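Local coordinates for uncharacterized conserved protein of COG5135 (PDB 2I51), which binds flavin mononucleotide and is related to pyridoxamine 5'-phosphate oxidase, so it probably acts as a flavin-dependent oxidoreductase whose substrate is not established, at residues Ala14-Gln28 and Glu76-Phe88. Numbering follows the deposited sequence.
Sequences ALHRNRSLVYARYLQ and EICWYFPNTREQF. With FMN (flavin mononucleotide), chain P; FMN (flavin mononucleotide), chain C; EDO (1,2-ethanediol), chain G; EDO (1,2-ethanediol), chain D.
With CG of Trp-79 set anti to the backbone N (chi1 -167°), the indole of strand 74-81 reaches back to the segment leading into strand 26-32, where NE1 donates to Ala-24 O at 2.8 Å, near the ring plane. CG of Leu-27 sits between its backbone N and carbonyl carbon (chi1 57°), which lays CD2 over one indole face, 3.7 Å from the centroid of the six-membered ring. Phe-81 CZ lies against the opposite face, toward its rim. Replacing Trp-79 by an alanine would probably cost Ala-24 O its indole donor and open a gap between Leu-27 and Phe-81. Ala-14 CB stands almost on the normal of the Phe-81 ring, 3.6 Å from its centroid, while Leu-15 CD2 meets that ring at its edge.

Where helix 8-17 ends, the amide of Asn-18 grips the turn between strands 74-81 and 86-97. Its OD1 accepts from Asn-83 N at 2.8 Å, and ND2 uses both hydrogens, one for Thr-84 OG1 (3.0 Å, 164°) and one for Ala-14 O; three bonds fix its rotation. Thr-84 OG1 donates a hydrogen bond to Glu-86 OE2, which also forms a salt bridge with Arg-17 NH2 at 3.0 Å. Thr-84 CG2 lies over the centre of that guanidinium.

Gln-28 and Cys-78 form an antiparallel hydrogen-bonded pair, while Tyr-26 CD2 lies 3.4 Å from C7M of one flavin and Tyr-80 CD1 3.7 Å from C8M of the other. One salt bridge and the Asn-18 amide therefore join helix end to hairpin, and the charge pairing probably favours an ionised Glu-86.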
ATOM      1  N   ALA A  14     -16.918  -8.318  -2.600  1.00 13.98           N
ATOM      2  CA  ALA A  14     -15.737  -7.938  -3.373  1.00 13.08           C
ATOM      3  C   ALA A  14     -14.890  -9.160  -3.698  1.00 13.66           C
ATOM      4  O   ALA A  14     -14.498  -9.377  -4.858  1.00 13.95           O
ATOM      5  CB  ALA A  14     -14.922  -6.879  -2.602  1.00 13.08           C
ATOM      6  N   LEU A  15     -14.660 -10.007  -2.695  1.00 12.54           N
ATOM      7  CA  LEU A  15     -13.849 -11.208  -2.935  1.00 14.17           C
ATOM      8  C   LEU A  15     -14.510 -12.085  -3.994  1.00 14.56           C
ATOM      9  O   LEU A  15     -13.860 -12.565  -4.930  1.00 15.45           O
ATOM     10  CB  LEU A  15     -13.687 -12.010  -1.636  1.00 14.45           C
ATOM     11  CG  LEU A  15     -12.704 -11.401  -0.647  1.00 15.71           C
ATOM     12  CD1 LEU A  15     -12.935 -11.992   0.741  1.00 17.56           C
ATOM     13  CD2 LEU A  15     -11.251 -11.605  -1.127  1.00 16.11           C
ATOM     14  N   HIS A  16     -15.811 -12.305  -3.896  1.00 14.60           N
ATOM     15  CA  HIS A  16     -16.488 -13.142  -4.845  1.00 13.04           C
ATOM     16  C   HIS A  16     -16.409 -12.604  -6.274  1.00 13.03           C
ATOM     17  O   HIS A  16     -16.160 -13.349  -7.229  1.00 14.86           O
ATOM     18  CB  HIS A  16     -17.921 -13.394  -4.391  1.00 13.76           C
ATOM     19  CG  HIS A  16     -18.676 -14.296  -5.286  1.00 15.34           C
ATOM     20  ND1 HIS A  16     -18.312 -15.615  -5.469  1.00 16.55           N
ATOM     21  CD2 HIS A  16     -19.763 -14.075  -6.058  1.00 15.52           C
ATOM     22  CE1 HIS A  16     -19.158 -16.163  -6.341  1.00 18.15           C
ATOM     23  NE2 HIS A  16     -20.042 -15.248  -6.719  1.00 18.17           N
ATOM     24  N   ARG A  17     -16.647 -11.310  -6.440  1.00 14.13           N
ATOM     25  CA  ARG A  17     -16.695 -10.716  -7.767  1.00 13.52           C
ATOM     26  C   ARG A  17     -15.319 -10.514  -8.351  1.00 16.73           C
ATOM     27  O   ARG A  17     -15.206 -10.222  -9.543  1.00 19.78           O
ATOM     28  CB  ARG A  17     -17.450  -9.402  -7.739  1.00 14.37           C
ATOM     29  CG  ARG A  17     -18.917  -9.539  -7.539  1.00 13.67           C
ATOM     30  CD  ARG A  17     -19.605  -8.218  -7.626  1.00 15.08           C
ATOM     31  NE  ARG A  17     -19.114  -7.379  -6.550  1.00 19.17           N
ATOM     32  CZ  ARG A  17     -19.371  -6.095  -6.383  1.00 23.12           C
ATOM     33  NH1 ARG A  17     -20.183  -5.453  -7.189  1.00 20.81           N
ATOM     34  NH2 ARG A  17     -18.819  -5.470  -5.342  1.00 24.38           N
ATOM     35  N   ASN A  18     -14.284 -10.730  -7.567  1.00 14.39           N
ATOM     36  CA  ASN A  18     -12.893 -10.657  -8.030  1.00 15.94           C
ATOM     37  C   ASN A  18     -12.176 -12.004  -8.044  1.00 18.56           C
ATOM     38  O   ASN A  18     -10.957 -12.053  -8.212  1.00 17.77           O
ATOM     39  CB  ASN A  18     -12.091  -9.618  -7.228  1.00 15.87           C
ATOM     40  CG  ASN A  18     -12.500  -8.215  -7.536  1.00 16.62           C
ATOM     41  OD1 ASN A  18     -11.817  -7.534  -8.309  1.00 21.72           O
ATOM     42  ND2 ASN A  18     -13.592  -7.748  -6.970  1.00 15.32           N
ATOM     43  N   ARG A  19     -12.912 -13.101  -7.889  1.00 16.71           N
ATOM     44  CA  ARG A  19     -12.330 -14.422  -7.713  1.00 19.09           C
ATOM     45  C   ARG A  19     -11.545 -14.893  -8.956  1.00 18.23           C
ATOM     46  O   ARG A  19     -10.717 -15.805  -8.779  1.00 21.86           O
ATOM     47  CB  ARG A  19     -13.411 -15.421  -7.332  1.00 19.26           C
ATOM     48  CG  ARG A  19     -14.379 -15.748  -8.378  1.00 19.50           C
ATOM     49  CD  ARG A  19     -15.520 -16.620  -7.801  1.00 20.81           C
ATOM     50  NE  ARG A  19     -16.460 -17.028  -8.815  1.00 22.90           N
ATOM     51  CZ  ARG A  19     -17.371 -16.269  -9.395  1.00 24.30           C
ATOM     52  NH1 ARG A  19     -17.567 -14.997  -9.072  1.00 19.05           N
ATOM     53  NH2 ARG A  19     -18.162 -16.810 -10.320  1.00 34.63           N
ATOM     54  N   SER A  20     -11.778 -14.296 -10.121  1.00 17.98           N
ATOM     55  CA  SER A  20     -11.056 -14.693 -11.368  1.00 20.51           C
ATOM     56  C   SER A  20      -9.618 -14.163 -11.318  1.00 21.23           C
ATOM     57  O   SER A  20      -8.792 -14.570 -12.150  1.00 22.89           O
ATOM     58  CB  SER A  20     -11.745 -14.162 -12.606  1.00 19.44           C
ATOM     59  OG  SER A  20     -11.812 -12.765 -12.660  1.00 25.42           O
ATOM     60  N   LEU A  21      -9.338 -13.218 -10.416  1.00 19.62           N
ATOM     61  CA  LEU A  21      -7.997 -12.609 -10.310  1.00 18.99           C
ATOM     62  C   LEU A  21      -7.299 -13.100  -9.071  1.00 18.15           C
ATOM     63  O   LEU A  21      -7.694 -12.746  -7.941  1.00 19.39           O
ATOM     64  CB  LEU A  21      -8.105 -11.114 -10.286  1.00 19.07           C
ATOM     65  CG  LEU A  21      -8.932 -10.432 -11.367  1.00 20.77           C
ATOM     66  CD1 LEU A  21      -9.005  -8.926 -11.065  1.00 24.39           C
ATOM     67  CD2 LEU A  21      -8.378 -10.690 -12.778  1.00 22.63           C
ATOM     68  N   VAL A  22      -6.243 -13.900  -9.233  1.00 19.31           N
ATOM     69  CA  VAL A  22      -5.517 -14.422  -8.071  1.00 19.75           C
ATOM     70  C   VAL A  22      -5.059 -13.286  -7.143  1.00 17.74           C
ATOM     71  O   VAL A  22      -5.079 -13.375  -5.899  1.00 20.05           O
ATOM     72  CB  VAL A  22      -4.282 -15.265  -8.478  1.00 26.27           C
ATOM     73  CG1 VAL A  22      -3.429 -15.657  -7.234  1.00 30.90           C
ATOM     74  CG2 VAL A  22      -4.727 -16.505  -9.243  1.00 29.93           C
ATOM     75  N   TYR A  23      -4.643 -12.199  -7.785  1.00 17.56           N
ATOM     76  CA  TYR A  23      -4.081 -11.067  -7.107  1.00 17.54           C
ATOM     77  C   TYR A  23      -5.068 -10.127  -6.400  1.00 16.64           C
ATOM     78  O   TYR A  23      -4.700  -9.141  -5.764  1.00 19.29           O
ATOM     79  CB  TYR A  23      -3.201 -10.264  -8.075  1.00 19.69           C
ATOM     80  CG  TYR A  23      -3.806  -9.961  -9.429  1.00 18.06           C
ATOM     81  CD1 TYR A  23      -4.543  -8.819  -9.614  1.00 16.88           C
ATOM     82  CD2 TYR A  23      -3.579 -10.788 -10.521  1.00 18.26           C
ATOM     83  CE1 TYR A  23      -5.052  -8.515 -10.828  1.00 16.95           C
ATOM     84  CE2 TYR A  23      -4.023 -10.455 -11.764  1.00 16.89           C
ATOM     85  CZ  TYR A  23      -4.777  -9.336 -11.927  1.00 17.47           C
ATOM     86  OH  TYR A  23      -5.252  -9.021 -13.204  1.00 19.37           O
ATOM     87  N   ALA A  24      -6.348 -10.418  -6.512  1.00 16.10           N
ATOM     88  CA  ALA A  24      -7.340  -9.661  -5.754  1.00 17.38           C
ATOM     89  C   ALA A  24      -7.248 -10.008  -4.265  1.00 16.78           C
ATOM     90  O   ALA A  24      -7.854  -9.322  -3.469  1.00 19.10           O
ATOM     91  CB  ALA A  24      -8.725  -9.944  -6.256  1.00 20.70           C
ATOM     92  N   ARG A  25      -6.509 -11.059  -3.904  1.00 16.12           N
ATOM     93  CA  ARG A  25      -6.243 -11.381  -2.504  1.00 16.50           C
ATOM     94  C   ARG A  25      -4.922 -10.776  -2.024  1.00 15.58           C
ATOM     95  O   ARG A  25      -4.504 -11.043  -0.893  1.00 18.28           O
ATOM     96  CB  ARG A  25      -6.329 -12.852  -2.258  1.00 21.85           C
ATOM     97  CG  ARG A  25      -7.826 -13.310  -2.447  1.00 26.06           C
ATOM     98  CD  ARG A  25      -7.988 -14.779  -2.410  1.00 33.43           C
ATOM     99  NE  ARG A  25      -7.673 -15.254  -1.078  1.00 31.94           N
ATOM    100  CZ  ARG A  25      -8.554 -15.513  -0.107  1.00 34.90           C
ATOM    101  NH1 ARG A  25      -9.864 -15.379  -0.299  1.00 30.55           N
ATOM    102  NH2 ARG A  25      -8.104 -15.934   1.078  1.00 35.97           N
ATOM    103  N   TYR A  26      -4.324  -9.890  -2.803  1.00 14.72           N
ATOM    104  CA  TYR A  26      -3.107  -9.218  -2.393  1.00 14.80           C
ATOM    105  C   TYR A  26      -3.467  -7.812  -1.929  1.00 16.03           C
ATOM    106  O   TYR A  26      -4.279  -7.106  -2.563  1.00 17.77           O
ATOM    107  CB  TYR A  26      -2.117  -9.107  -3.539  1.00 15.18           C
ATOM    108  CG  TYR A  26      -1.674 -10.380  -4.169  1.00 14.89           C
ATOM    109  CD1 TYR A  26      -1.862 -11.595  -3.572  1.00 17.04           C
ATOM    110  CD2 TYR A  26      -1.077 -10.347  -5.413  1.00 16.60           C
ATOM    111  CE1 TYR A  26      -1.464 -12.780  -4.229  1.00 20.36           C
ATOM    112  CE2 TYR A  26      -0.680 -11.474  -6.047  1.00 16.60           C
ATOM    113  CZ  TYR A  26      -0.867 -12.675  -5.461  1.00 18.93           C
ATOM    114  OH  TYR A  26      -0.464 -13.852  -6.123  1.00 21.86           O
ATOM    115  N   LEU A  27      -2.914  -7.379  -0.807  1.00 14.58           N
ATOM    116  CA  LEU A  27      -3.243  -6.078  -0.257  1.00 13.59           C
ATOM    117  C   LEU A  27      -1.979  -5.454   0.317  1.00 14.70           C
ATOM    118  O   LEU A  27      -0.954  -6.135   0.524  1.00 14.33           O
ATOM    119  CB  LEU A  27      -4.373  -6.181   0.765  1.00 15.24           C
ATOM    120  CG  LEU A  27      -4.179  -7.108   1.964  1.00 14.81           C
ATOM    121  CD1 LEU A  27      -3.181  -6.476   2.962  1.00 16.29           C
ATOM    122  CD2 LEU A  27      -5.566  -7.414   2.668  1.00 16.23           C
ATOM    123  N   GLN A  28      -2.010  -4.168   0.604  1.00 14.53           N
ATOM    124  CA  GLN A  28      -0.836  -3.440   1.072  1.00 13.88           C
ATOM    125  C   GLN A  28      -0.954  -3.058   2.527  1.00 14.70           C
ATOM    126  O   GLN A  28      -1.943  -2.378   2.911  1.00 16.13           O
ATOM    127  CB  GLN A  28      -0.566  -2.221   0.180  1.00 15.01           C
ATOM    128  CG  GLN A  28      -0.104  -2.586  -1.222  1.00 14.02           C
ATOM    129  CD  GLN A  28      -1.131  -3.221  -2.093  1.00 16.50           C
ATOM    130  OE1 GLN A  28      -2.305  -2.801  -2.094  1.00 16.84           O
ATOM    131  NE2 GLN A  28      -0.737  -4.284  -2.829  1.00 17.08           N
ATOM    132  N   GLU A  76      -2.385   0.160   8.833  1.00 14.58           N
ATOM    133  CA  GLU A  76      -3.501   0.425   7.969  1.00 13.83           C
ATOM    134  C   GLU A  76      -3.285  -0.320   6.659  1.00 15.80           C
ATOM    135  O   GLU A  76      -2.223  -0.179   6.010  1.00 17.29           O
ATOM    136  CB  GLU A  76      -3.635   1.912   7.652  1.00 15.86           C
ATOM    137  CG  GLU A  76      -4.922   2.211   6.864  1.00 16.13           C
ATOM    138  CD  GLU A  76      -5.295   3.687   6.909  1.00 17.56           C
ATOM    139  OE1 GLU A  76      -5.570   4.224   8.036  1.00 21.07           O
ATOM    140  OE2 GLU A  76      -5.335   4.354   5.861  1.00 18.39           O
ATOM    141  N   ILE A  77      -4.245  -1.174   6.323  1.00 14.80           N
ATOM    142  CA  ILE A  77      -4.168  -1.826   5.037  0.50 14.42           C
ATOM    143  C   ILE A  77      -4.957  -1.022   4.002  1.00 15.17           C
ATOM    144  O   ILE A  77      -5.918  -0.308   4.311  1.00 15.50           O
ATOM    145  CB  ILE A  77      -4.601  -3.282   5.089  0.50 15.15           C
ATOM    146  CG1 ILE A  77      -6.055  -3.369   5.582  0.50 12.61           C
ATOM    147  CG2 ILE A  77      -3.583  -4.121   5.908  0.50 13.64           C
ATOM    148  CD1 ILE A  77      -6.680  -4.758   5.380  0.50 18.91           C
ATOM    149  N   CYS A  78      -4.493  -1.094   2.757  1.00 14.89           N
ATOM    150  CA  CYS A  78      -5.232  -0.600   1.622  1.00 14.31           C
ATOM    151  C   CYS A  78      -5.362  -1.770   0.701  1.00 14.77           C
ATOM    152  O   CYS A  78      -4.388  -2.430   0.355  1.00 15.38           O
ATOM    153  CB  CYS A  78      -4.513   0.545   0.963  1.00 17.44           C
ATOM    154  SG  CYS A  78      -5.456   1.258  -0.392  1.00 17.79           S
ATOM    155  N   TRP A  79      -6.601  -2.035   0.298  1.00 13.89           N
ATOM    156  CA  TRP A  79      -6.957  -3.234  -0.487  1.00 14.36           C
ATOM    157  C   TRP A  79      -7.804  -2.798  -1.673  1.00 15.48           C
ATOM    158  O   TRP A  79      -8.928  -2.306  -1.490  1.00 15.41           O
ATOM    159  CB  TRP A  79      -7.703  -4.164   0.393  1.00 14.64           C
ATOM    160  CG  TRP A  79      -7.903  -5.582  -0.116  1.00 13.80           C
ATOM    161  CD1 TRP A  79      -7.499  -6.140  -1.304  1.00 16.26           C
ATOM    162  CD2 TRP A  79      -8.471  -6.644   0.666  1.00 12.86           C
ATOM    163  NE1 TRP A  79      -7.781  -7.507  -1.286  1.00 16.42           N
ATOM    164  CE2 TRP A  79      -8.346  -7.830  -0.093  1.00 14.02           C
ATOM    165  CE3 TRP A  79      -8.985  -6.722   1.956  1.00 15.18           C
ATOM    166  CZ2 TRP A  79      -8.784  -9.075   0.401  1.00 15.56           C
ATOM    167  CZ3 TRP A  79      -9.482  -7.913   2.409  1.00 16.17           C
ATOM    168  CH2 TRP A  79      -9.351  -9.060   1.644  1.00 17.60           C
ATOM    169  N   TYR A  80      -7.259  -2.936  -2.868  1.00 14.57           N
ATOM    170  CA  TYR A  80      -7.922  -2.547  -4.084  1.00 16.01           C
ATOM    171  C   TYR A  80      -8.345  -3.771  -4.876  1.00 14.87           C
ATOM    172  O   TYR A  80      -7.547  -4.724  -5.093  1.00 16.66           O
ATOM    173  CB  TYR A  80      -7.030  -1.613  -4.967  1.00 17.15           C
ATOM    174  CG  TYR A  80      -7.703  -1.192  -6.220  1.00 15.00           C
ATOM    175  CD1 TYR A  80      -8.826  -0.372  -6.162  1.00 15.28           C
ATOM    176  CD2 TYR A  80      -7.320  -1.662  -7.471  1.00 15.61           C
ATOM    177  CE1 TYR A  80      -9.540  -0.025  -7.286  1.00 15.59           C
ATOM    178  CE2 TYR A  80      -8.034  -1.305  -8.626  1.00 16.26           C
ATOM    179  CZ  TYR A  80      -9.139  -0.459  -8.536  1.00 15.41           C
ATOM    180  OH  TYR A  80      -9.862  -0.119  -9.631  1.00 17.77           O
ATOM    181  N   PHE A  81      -9.599  -3.769  -5.321  1.00 13.05           N
ATOM    182  CA  PHE A  81     -10.226  -4.867  -6.057  1.00 15.14           C
ATOM    183  C   PHE A  81     -10.424  -4.431  -7.491  1.00 15.38           C
ATOM    184  O   PHE A  81     -11.276  -3.629  -7.790  1.00 15.73           O
ATOM    185  CB  PHE A  81     -11.568  -5.200  -5.410  1.00 15.35           C
ATOM    186  CG  PHE A  81     -11.438  -5.949  -4.122  1.00 12.83           C
ATOM    187  CD1 PHE A  81     -11.352  -7.310  -4.104  1.00 15.11           C
ATOM    188  CD2 PHE A  81     -11.367  -5.270  -2.914  1.00 14.25           C
ATOM    189  CE1 PHE A  81     -11.246  -8.024  -2.879  1.00 16.99           C
ATOM    190  CE2 PHE A  81     -11.224  -5.936  -1.715  1.00 16.21           C
ATOM    191  CZ  PHE A  81     -11.199  -7.312  -1.680  1.00 15.71           C
ATOM    192  N   PRO A  82      -9.580  -4.949  -8.407  1.00 16.54           N
ATOM    193  CA  PRO A  82      -9.562  -4.379  -9.735  1.00 18.70           C
ATOM    194  C   PRO A  82     -10.742  -4.620 -10.637  1.00 18.40           C
ATOM    195  O   PRO A  82     -11.033  -3.779 -11.486  1.00 19.14           O
ATOM    196  CB  PRO A  82      -8.266  -4.941 -10.348  1.00 20.30           C
ATOM    197  CG  PRO A  82      -7.486  -5.402  -9.302  1.00 23.16           C
ATOM    198  CD  PRO A  82      -8.466  -5.882  -8.196  1.00 18.58           C
ATOM    199  N   ASN A  83     -11.474  -5.714 -10.438  1.00 17.55           N
ATOM    200  CA  ASN A  83     -12.599  -6.015 -11.320  1.00 18.88           C
ATOM    201  C   ASN A  83     -13.824  -5.169 -10.972  1.00 20.34           C
ATOM    202  O   ASN A  83     -14.653  -4.873 -11.794  1.00 24.37           O
ATOM    203  CB  ASN A  83     -13.032  -7.465 -11.156  1.00 22.73           C
ATOM    204  CG  ASN A  83     -12.513  -8.367 -12.206  1.00 34.66           C
ATOM    205  OD1 ASN A  83     -11.806  -7.951 -13.116  1.00 33.61           O
ATOM    206  ND2 ASN A  83     -12.871  -9.653 -12.084  1.00 40.02           N
ATOM    207  N   THR A  84     -13.969  -4.833  -9.701  1.00 15.49           N
ATOM    208  CA  THR A  84     -15.086  -4.046  -9.241  1.00 14.81           C
ATOM    209  C   THR A  84     -14.744  -2.600  -8.914  1.00 15.63           C
ATOM    210  O   THR A  84     -15.648  -1.833  -8.606  1.00 16.19           O
ATOM    211  CB  THR A  84     -15.717  -4.705  -8.012  1.00 14.71           C
ATOM    212  OG1 THR A  84     -14.710  -4.947  -7.041  1.00 15.82           O
ATOM    213  CG2 THR A  84     -16.383  -6.068  -8.407  1.00 16.20           C
ATOM    214  N   ARG A  85     -13.467  -2.224  -9.034  1.00 15.26           N
ATOM    215  CA  ARG A  85     -13.045  -0.813  -8.853  1.00 16.34           C
ATOM    216  C   ARG A  85     -13.476  -0.280  -7.473  1.00 15.26           C
ATOM    217  O   ARG A  85     -14.074   0.788  -7.342  1.00 15.99           O
ATOM    218  CB  ARG A  85     -13.549   0.067  -9.997  1.00 15.44           C
ATOM    219  CG  ARG A  85     -13.074  -0.395 -11.363  1.00 19.29           C
ATOM    220  CD  ARG A  85     -13.534   0.581 -12.489  1.00 23.33           C
ATOM    221  NE  ARG A  85     -12.947   1.909 -12.341  1.00 30.92           N
ATOM    222  CZ  ARG A  85     -13.587   3.080 -12.387  1.00 36.91           C
ATOM    223  NH1 ARG A  85     -14.909   3.206 -12.629  1.00 38.43           N
ATOM    224  NH2 ARG A  85     -12.874   4.172 -12.202  1.00 39.72           N
ATOM    225  N   GLU A  86     -13.153  -1.054  -6.427  1.00 13.77           N
ATOM    226  CA  GLU A  86     -13.441  -0.653  -5.055  1.00 13.56           C
ATOM    227  C   GLU A  86     -12.233  -0.793  -4.159  1.00 13.59           C
ATOM    228  O   GLU A  86     -11.374  -1.646  -4.420  1.00 14.83           O
ATOM    229  CB  GLU A  86     -14.637  -1.419  -4.511  1.00 16.89           C
ATOM    230  CG  GLU A  86     -14.429  -2.844  -4.351  1.00 17.60           C
ATOM    231  CD  GLU A  86     -15.751  -3.597  -4.067  1.00 20.02           C
ATOM    232  OE1 GLU A  86     -16.460  -3.247  -3.102  1.00 18.92           O
ATOM    233  OE2 GLU A  86     -16.020  -4.581  -4.787  1.00 17.97           O
ATOM    234  N   GLN A  87     -12.148   0.040  -3.132  1.00 12.96           N
ATOM    235  CA  GLN A  87     -11.046   0.054  -2.239  1.00 13.88           C
ATOM    236  C   GLN A  87     -11.554  -0.052  -0.810  1.00 13.86           C
ATOM    237  O   GLN A  87     -12.558   0.580  -0.473  1.00 14.12           O
ATOM    238  CB  GLN A  87     -10.292   1.366  -2.394  1.00 15.16           C
ATOM    239  CG  GLN A  87      -9.187   1.659  -1.372  1.00 16.56           C
ATOM    240  CD  GLN A  87      -8.499   2.964  -1.643  1.00 16.35           C
ATOM    241  OE1 GLN A  87      -7.395   2.963  -2.198  1.00 17.86           O
ATOM    242  NE2 GLN A  87      -9.120   4.053  -1.273  1.00 17.37           N
ATOM    243  N   PHE A  88     -10.888  -0.873   0.004  1.00 12.94           N
ATOM    244  CA  PHE A  88     -11.092  -0.899   1.441  1.00 12.47           C
ATOM    245  C   PHE A  88      -9.803  -0.465   2.131  1.00 14.39           C
ATOM    246  O   PHE A  88      -8.724  -1.022   1.886  1.00 15.57           O
ATOM    247  CB  PHE A  88     -11.482  -2.273   1.954  1.00 13.57           C
ATOM    248  CG  PHE A  88     -12.756  -2.804   1.425  1.00 13.74           C
ATOM    249  CD1 PHE A  88     -12.854  -3.312   0.149  1.00 17.15           C
ATOM    250  CD2 PHE A  88     -13.896  -2.781   2.239  1.00 15.08           C
ATOM    251  CE1 PHE A  88     -14.076  -3.839  -0.338  1.00 15.78           C
ATOM    252  CE2 PHE A  88     -15.106  -3.319   1.757  1.00 13.49           C
ATOM    253  CZ  PHE A  88     -15.175  -3.863   0.476  1.00 14.14           C
TER
HETATM  254  N1  FMN P 300      -7.014  10.022  -4.474  1.00 12.91           N
HETATM  255  C2  FMN P 300      -6.170  11.057  -4.847  1.00 14.22           C
HETATM  256  O2  FMN P 300      -6.007  12.037  -4.110  1.00 15.24           O
HETATM  257  N3  FMN P 300      -5.467  10.978  -6.011  1.00 12.29           N
HETATM  258  C4  FMN P 300      -5.577   9.954  -6.922  1.00 13.50           C
HETATM  259  O4  FMN P 300      -4.835   9.858  -7.906  1.00 13.02           O
HETATM  260  C4A FMN P 300      -6.428   8.910  -6.568  1.00 11.58           C
HETATM  261  N5  FMN P 300      -6.590   7.839  -7.447  1.00 12.30           N
HETATM  262  C5A FMN P 300      -7.300   6.731  -6.982  1.00 12.15           C
HETATM  263  C6  FMN P 300      -7.370   5.593  -7.770  1.00 11.50           C
HETATM  264  C7  FMN P 300      -8.094   4.464  -7.362  1.00 11.70           C
HETATM  265  C7M FMN P 300      -8.034   3.190  -8.187  1.00 12.66           C
HETATM  266  C8  FMN P 300      -8.755   4.488  -6.144  1.00 10.80           C
HETATM  267  C8M FMN P 300      -9.349   3.199  -5.561  1.00 13.00           C
HETATM  268  C9  FMN P 300      -8.719   5.628  -5.371  1.00 10.03           C
HETATM  269  C9A FMN P 300      -7.996   6.773  -5.767  1.00 10.75           C
HETATM  270  N10 FMN P 300      -7.974   7.940  -4.986  1.00 11.38           N
HETATM  271  C10 FMN P 300      -7.118   8.983  -5.340  1.00 11.74           C
HETATM  272  C1' FMN P 300      -8.770   8.097  -3.733  1.00 11.67           C
HETATM  273  C2' FMN P 300      -7.884   7.771  -2.551  1.00 11.54           C
HETATM  274  O2' FMN P 300      -7.585   6.348  -2.481  1.00 10.71           O
HETATM  275  C3' FMN P 300      -8.503   8.263  -1.230  1.00 11.56           C
HETATM  276  O3' FMN P 300      -9.832   7.730  -1.083  1.00 14.09           O
HETATM  277  C4' FMN P 300      -8.601   9.778  -1.271  1.00 13.05           C
HETATM  278  O4' FMN P 300      -7.460  10.415  -1.845  1.00 13.91           O
HETATM  279  C5' FMN P 300      -8.710  10.243   0.164  1.00 13.35           C
HETATM  280  O5' FMN P 300      -7.557   9.896   0.887  1.00 14.07           O
HETATM  281  P   FMN P 300      -7.105  10.616   2.227  1.00 14.22           P
HETATM  282  O1P FMN P 300      -6.566  11.977   1.868  1.00 15.88           O
HETATM  283  O2P FMN P 300      -8.416  10.732   3.003  1.00 18.18           O
HETATM  284  O3P FMN P 300      -6.104   9.744   2.886  1.00 16.09           O
HETATM  285  N1  FMN C 300       5.619 -10.882   2.682  1.00 10.57           N
HETATM  286  C2  FMN C 300       5.139 -11.430   3.813  1.00 13.59           C
HETATM  287  O2  FMN C 300       5.719 -11.311   4.896  1.00 15.73           O
HETATM  288  N3  FMN C 300       3.934 -12.104   3.782  1.00 13.29           N
HETATM  289  C4  FMN C 300       3.211 -12.269   2.638  1.00 13.00           C
HETATM  290  O4  FMN C 300       2.026 -12.770   2.647  1.00 13.19           O
HETATM  291  C4A FMN C 300       3.694 -11.709   1.465  1.00 11.01           C
HETATM  292  N5  FMN C 300       3.018 -11.866   0.267  1.00 12.49           N
HETATM  293  C5A FMN C 300       3.459 -11.102  -0.845  1.00 11.36           C
HETATM  294  C6  FMN C 300       2.732 -11.149  -2.014  1.00 11.20           C
HETATM  295  C7  FMN C 300       3.121 -10.443  -3.165  1.00 11.07           C
HETATM  296  C7M FMN C 300       2.176 -10.313  -4.331  1.00 13.80           C
HETATM  297  C8  FMN C 300       4.317  -9.731  -3.094  1.00 10.38           C
HETATM  298  C8M FMN C 300       4.657  -8.742  -4.216  1.00 12.84           C
HETATM  299  C9  FMN C 300       5.068  -9.698  -1.917  1.00 11.36           C
HETATM  300  C9A FMN C 300       4.663 -10.418  -0.802  1.00 11.44           C
HETATM  301  N10 FMN C 300       5.395 -10.422   0.363  1.00 12.20           N
HETATM  302  C10 FMN C 300       4.912 -10.996   1.499  1.00 11.26           C
HETATM  303  C1' FMN C 300       6.790  -9.810   0.420  1.00 12.17           C
HETATM  304  C2' FMN C 300       6.658  -8.412   1.039  1.00 12.35           C
HETATM  305  O2' FMN C 300       5.971  -7.514   0.131  1.00 11.53           O
HETATM  306  C3' FMN C 300       8.002  -7.809   1.493  1.00 13.45           C
HETATM  307  O3' FMN C 300       8.888  -7.859   0.393  1.00 14.05           O
HETATM  308  C4' FMN C 300       8.551  -8.690   2.635  1.00 15.24           C
HETATM  309  O4' FMN C 300       7.562  -9.120   3.575  1.00 16.35           O
HETATM  310  C5' FMN C 300       9.568  -7.848   3.403  1.00 15.93           C
HETATM  311  O5' FMN C 300       8.914  -6.696   3.920  1.00 13.89           O
HETATM  312  P   FMN C 300       9.493  -5.957   5.183  1.00 15.46           P
HETATM  313  O1P FMN C 300       9.329  -6.779   6.411  1.00 16.15           O
HETATM  314  O2P FMN C 300      11.005  -5.719   4.877  1.00 19.37           O
HETATM  315  O3P FMN C 300       8.839  -4.615   5.248  1.00 16.60           O
HETATM  316  C1  EDO G 304      -9.992   4.954   7.545  1.00 31.74           C
HETATM  317  O1  EDO G 304      -9.033   5.131   6.493  1.00 34.96           O
HETATM  318  C2  EDO G 304      -9.971   3.450   7.686  1.00 32.38           C
HETATM  319  O2  EDO G 304      -8.616   3.046   7.712  1.00 38.43           O
HETATM  320  C1  EDO D 301     -16.866  -7.186 -12.789  1.00 51.92           C
HETATM  321  O1  EDO D 301     -17.623  -6.192 -12.091  1.00 50.95           O
HETATM  322  C2  EDO D 301     -17.172  -8.565 -12.236  1.00 51.04           C
HETATM  323  O2  EDO D 301     -18.387  -8.492 -11.499  1.00 41.27           O
HETATM  324  O   HOH W   1     -18.956  -2.636  -4.769  1.00 32.08           O
HETATM  325  O   HOH W   2      -5.512  -6.445  -5.263  1.00 35.50           O
HETATM  326  O   HOH W   3      -4.630  -4.100  -2.951  1.00 14.53           O